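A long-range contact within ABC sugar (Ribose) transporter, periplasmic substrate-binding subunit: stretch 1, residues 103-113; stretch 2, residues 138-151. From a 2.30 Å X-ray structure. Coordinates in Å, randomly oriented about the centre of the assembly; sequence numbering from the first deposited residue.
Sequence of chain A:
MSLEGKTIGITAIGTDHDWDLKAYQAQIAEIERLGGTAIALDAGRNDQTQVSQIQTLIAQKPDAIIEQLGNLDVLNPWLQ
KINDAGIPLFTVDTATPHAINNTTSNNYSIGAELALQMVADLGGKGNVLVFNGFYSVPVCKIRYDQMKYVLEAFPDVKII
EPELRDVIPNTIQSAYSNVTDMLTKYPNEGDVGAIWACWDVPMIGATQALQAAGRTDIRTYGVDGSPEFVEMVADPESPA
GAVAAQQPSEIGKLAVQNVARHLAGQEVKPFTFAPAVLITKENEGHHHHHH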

# COMPACT_ATOMS: atom_id res chain seq x y z
N THR A 103 -9.58 -5.01 7.19
CA THR A 103 -8.94 -6.11 6.46
C THR A 103 -7.71 -5.57 5.72
O THR A 103 -7.79 -4.53 5.08
N THR A 104 -6.59 -6.28 5.82
CA THR A 104 -5.29 -5.75 5.41
C THR A 104 -4.25 -6.88 5.35
O THR A 104 -4.62 -8.04 5.29
N SER A 105 -2.96 -6.53 5.35
CA SER A 105 -1.87 -7.48 5.51
C SER A 105 -1.13 -7.16 6.79
O SER A 105 -1.42 -6.15 7.44
N ASN A 106 -0.17 -8.01 7.16
CA ASN A 106 0.64 -7.74 8.34
C ASN A 106 1.79 -6.83 7.95
O ASN A 106 2.87 -7.28 7.59
N ASN A 107 1.54 -5.54 8.06
CA ASN A 107 2.47 -4.53 7.57
C ASN A 107 3.65 -4.33 8.49
O ASN A 107 4.67 -3.76 8.09
N TYR A 108 3.48 -4.83 9.72
CA TYR A 108 4.51 -4.84 10.75
C TYR A 108 5.62 -5.83 10.43
O TYR A 108 6.79 -5.50 10.51
N SER A 109 5.23 -7.06 10.07
CA SER A 109 6.15 -8.10 9.62
C SER A 109 6.75 -7.71 8.28
O SER A 109 7.97 -7.71 8.12
N ILE A 110 5.87 -7.37 7.34
CA ILE A 110 6.26 -6.89 6.01
C ILE A 110 7.31 -5.79 6.10
O ILE A 110 8.36 -5.90 5.48
N GLY A 111 7.03 -4.76 6.90
CA GLY A 111 7.90 -3.61 7.00
C GLY A 111 9.26 -4.00 7.53
O GLY A 111 10.28 -3.54 7.02
N ALA A 112 9.26 -4.87 8.54
CA ALA A 112 10.48 -5.33 9.17
C ALA A 112 11.30 -6.23 8.25
O ALA A 112 12.47 -5.94 8.00
N GLU A 113 10.68 -7.29 7.72
CA GLU A 113 11.36 -8.26 6.87
C GLU A 113 11.99 -7.66 5.61
O GLU A 113 13.11 -8.02 5.26
N PRO A 138 -1.94 5.07 6.55
CA PRO A 138 -1.66 4.14 7.65
C PRO A 138 -0.65 3.02 7.37
O PRO A 138 0.30 2.85 8.15
N VAL A 139 -0.83 2.28 6.27
CA VAL A 139 0.07 1.16 5.95
C VAL A 139 1.49 1.60 5.59
O VAL A 139 2.46 0.91 5.91
N CYS A 140 1.62 2.77 4.99
CA CYS A 140 2.93 3.31 4.66
C CYS A 140 3.62 3.90 5.88
O CYS A 140 4.85 3.96 5.94
N LYS A 141 2.81 4.35 6.84
CA LYS A 141 3.30 4.81 8.14
C LYS A 141 3.96 3.65 8.88
O LYS A 141 5.05 3.80 9.42
N ILE A 142 3.29 2.49 8.87
CA ILE A 142 3.80 1.28 9.50
C ILE A 142 5.06 0.80 8.78
O ILE A 142 6.09 0.57 9.41
N ARG A 143 4.98 0.69 7.45
CA ARG A 143 6.11 0.23 6.64
C ARG A 143 7.36 1.09 6.81
O ARG A 143 8.47 0.57 6.89
N TYR A 144 7.18 2.41 6.90
CA TYR A 144 8.29 3.32 7.15
C TYR A 144 8.85 3.19 8.56
O TYR A 144 10.07 3.15 8.73
N ASP A 145 7.96 3.14 9.56
CA ASP A 145 8.37 3.04 10.97
C ASP A 145 9.23 1.80 11.26
O ASP A 145 10.23 1.89 11.98
N GLN A 146 8.83 0.66 10.68
CA GLN A 146 9.52 -0.61 10.87
C GLN A 146 10.90 -0.59 10.24
O GLN A 146 11.84 -1.12 10.82
N MET A 147 11.00 0.03 9.07
CA MET A 147 12.27 0.20 8.37
C MET A 147 13.23 1.00 9.24
O MET A 147 14.37 0.59 9.46
N LYS A 148 12.74 2.12 9.76
CA LYS A 148 13.57 3.04 10.51
C LYS A 148 14.00 2.42 11.84
O LYS A 148 15.16 2.57 12.25
N TYR A 149 13.08 1.70 12.48
CA TYR A 149 13.38 0.99 13.73
C TYR A 149 14.49 -0.07 13.56
O TYR A 149 15.44 -0.12 14.34
N VAL A 150 14.35 -0.90 12.52
CA VAL A 150 15.35 -1.89 12.12
C VAL A 150 16.73 -1.28 11.84
O VAL A 150 17.76 -1.84 12.25
N LEU A 151 16.74 -0.13 11.18
CA LEU A 151 17.98 0.55 10.81
C LEU A 151 18.72 1.15 11.99
O LEU A 151 19.93 1.39 11.90

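Two helices, 107-113 and 138-151, pack closely at a 44° angle between their N-to-C directions, meeting at a glycine and held by side-chain hydrogen bonds at the start of helix 107-113. Their axes approach to 7.6 Å, and the tightest backbone pairing is Gly111 CA to Arg143 CA at 4.3 Å. Gly111 has no side chain, and an ideal CB there would lie 2.9 Å from Gln146 CB, a clash; instead Gln146 CB rests 3.6 Å from Gly111 C. Asn107 (chi1 m) points toward the second helix and accepts two hydrogen bonds on one oxygen: Arg143 NE to Asn107 OD1 is 2.8 Å and Arg143 NH2 to Asn107 OD1 is 2.9 Å, with the oxygen at the edge of the guanidinium, near its plane. Arg143 (m, t, t for chi1 to chi3) leaves its backbone sideways, but its extended chain brings the end nearer to the first stretch. The nitrogen of the same amide lies against a methyl group: Asn107 ND2 is 3.6 Å from Val139 CG1, and Val139 (m) also reaches Thr104, OG1 to CG1 4.1 Å. Gln146 (m, m) points toward the first helix and bends to bring its amide to the Tyr108 carbonyl and donates a short, nearly straight bond, Gln146 NE2 to Tyr108 O 2.6 Å; that carbonyl also accepts the helical bond from Ala112 N. Ile142 (m, t) points in beside Tyr108 (m), placing Ile142 CG2 over one ring face, 3.7 Å from Tyr108 CD2, a CH-pi contact, while the same methyl sits 3.6 Å from Asn107 O. Farther along the contact is looser, with Val150 CG2 4.2 Å from Ala112 O and 4.4 Å from Ala112 CB. Asn106 (t) caps the first helix through OD1, taking Ser109 N at 3.3 Å and, weakly, Tyr108 N at 3.3 Å. Cys140 points away and is bonded covalently to a group elsewhere in the structure.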

# COMPACT_ATOMS: atom_id res chain seq x y z
CB THR A 103 -9.93 -6.82 5.50
OG1 THR A 103 -11.06 -7.29 6.25
CG2 THR A 103 -9.27 -8.01 4.82
CB THR A 104 -4.84 -4.61 6.38
OG1 THR A 104 -3.61 -4.01 5.94
CG2 THR A 104 -4.70 -5.11 7.83
CB SER A 105 -0.91 -7.40 4.33
OG SER A 105 -1.51 -7.87 3.15
CB ASN A 106 1.15 -9.03 8.99
CG ASN A 106 1.76 -8.79 10.37
OD1 ASN A 106 2.07 -7.66 10.74
ND2 ASN A 106 1.94 -9.87 11.12
CB ASN A 107 1.73 -3.23 7.26
CG ASN A 107 0.92 -3.36 5.99
OD1 ASN A 107 1.48 -3.39 4.90
ND2 ASN A 107 -0.41 -3.47 6.13
CB TYR A 108 3.88 -5.20 12.10
CG TYR A 108 2.79 -4.25 12.55
CD1 TYR A 108 1.45 -4.49 12.23
CD2 TYR A 108 3.09 -3.13 13.31
CE1 TYR A 108 0.45 -3.63 12.65
CE2 TYR A 108 2.10 -2.27 13.73
CZ TYR A 108 0.78 -2.52 13.41
OH TYR A 108 -0.20 -1.65 13.84
CB SER A 109 5.44 -9.46 9.46
OG SER A 109 4.89 -9.93 10.68
CB ILE A 110 5.01 -6.42 5.21
CG1 ILE A 110 4.27 -7.62 4.61
CG2 ILE A 110 5.37 -5.42 4.11
CD1 ILE A 110 2.84 -7.31 4.21
CB ALA A 112 10.18 -6.03 10.49
CB GLU A 113 10.44 -9.42 6.48
CG GLU A 113 10.23 -10.42 7.60
CD GLU A 113 9.14 -11.43 7.31
OE1 GLU A 113 9.14 -12.02 6.20
OE2 GLU A 113 8.28 -11.63 8.19
CB PRO A 138 -3.04 3.56 7.97
CG PRO A 138 -3.96 4.68 7.68
CD PRO A 138 -3.37 5.43 6.51
CB VAL A 139 -0.51 0.20 4.87
CG1 VAL A 139 -1.86 -0.33 5.32
CG2 VAL A 139 -0.62 0.87 3.49
CB CYS A 140 2.81 4.35 3.54
SG CYS A 140 2.63 3.61 1.89
CB LYS A 141 2.12 5.37 8.96
CG LYS A 141 2.49 6.22 10.16
CD LYS A 141 2.37 5.46 11.47
CE LYS A 141 2.50 6.39 12.66
NZ LYS A 141 1.23 7.14 12.87
CB ILE A 142 2.75 0.14 9.55
CG1 ILE A 142 1.51 0.58 10.35
CG2 ILE A 142 3.36 -1.13 10.15
CD1 ILE A 142 0.25 -0.29 10.09
CB ARG A 143 5.72 0.15 5.16
CG ARG A 143 4.85 -1.05 4.81
CD ARG A 143 4.08 -0.77 3.54
NE ARG A 143 2.95 -1.66 3.34
CZ ARG A 143 2.04 -1.50 2.39
NH1 ARG A 143 2.13 -0.47 1.56
NH2 ARG A 143 1.04 -2.37 2.25
CB TYR A 144 7.88 4.77 6.86
CG TYR A 144 8.99 5.77 7.12
CD1 TYR A 144 9.98 6.00 6.16
CD2 TYR A 144 9.05 6.47 8.33
CE1 TYR A 144 11.00 6.91 6.40
CE2 TYR A 144 10.06 7.39 8.57
CZ TYR A 144 11.03 7.60 7.61
OH TYR A 144 12.03 8.49 7.84
CB ASP A 145 7.16 3.04 11.90
CG ASP A 145 6.58 4.44 12.11
OD1 ASP A 145 5.43 4.53 12.59
OD2 ASP A 145 7.25 5.44 11.80
CB GLN A 146 8.71 -1.78 10.31
CG GLN A 146 7.35 -2.01 11.00
CD GLN A 146 7.48 -2.58 12.41
OE1 GLN A 146 7.66 -1.85 13.38
NE2 GLN A 146 7.37 -3.89 12.52
CB MET A 147 12.04 0.88 6.99
CG MET A 147 13.29 1.05 6.08
SD MET A 147 14.19 2.63 6.27
CE MET A 147 12.83 3.75 6.50
CB LYS A 148 12.87 4.39 10.68
CG LYS A 148 13.79 5.47 11.23
CD LYS A 148 13.90 6.66 10.29
CE LYS A 148 13.02 7.81 10.72
NZ LYS A 148 13.51 8.52 11.94
CB TYR A 149 12.11 0.38 14.34
CG TYR A 149 12.34 -0.28 15.69
CD1 TYR A 149 12.19 -1.66 15.85
CD2 TYR A 149 12.75 0.47 16.79
CE1 TYR A 149 12.41 -2.28 17.08
CE2 TYR A 149 12.99 -0.14 18.03
CZ TYR A 149 12.81 -1.51 18.17
OH TYR A 149 13.05 -2.11 19.38
CB VAL A 150 14.85 -2.71 10.90
CG1 VAL A 150 15.99 -3.38 10.14
CG2 VAL A 150 13.85 -3.76 11.35
CB LEU A 151 17.73 1.62 9.73
CG LEU A 151 18.12 1.22 8.30
CD1 LEU A 151 17.29 0.06 7.76
CD2 LEU A 151 18.03 2.42 7.37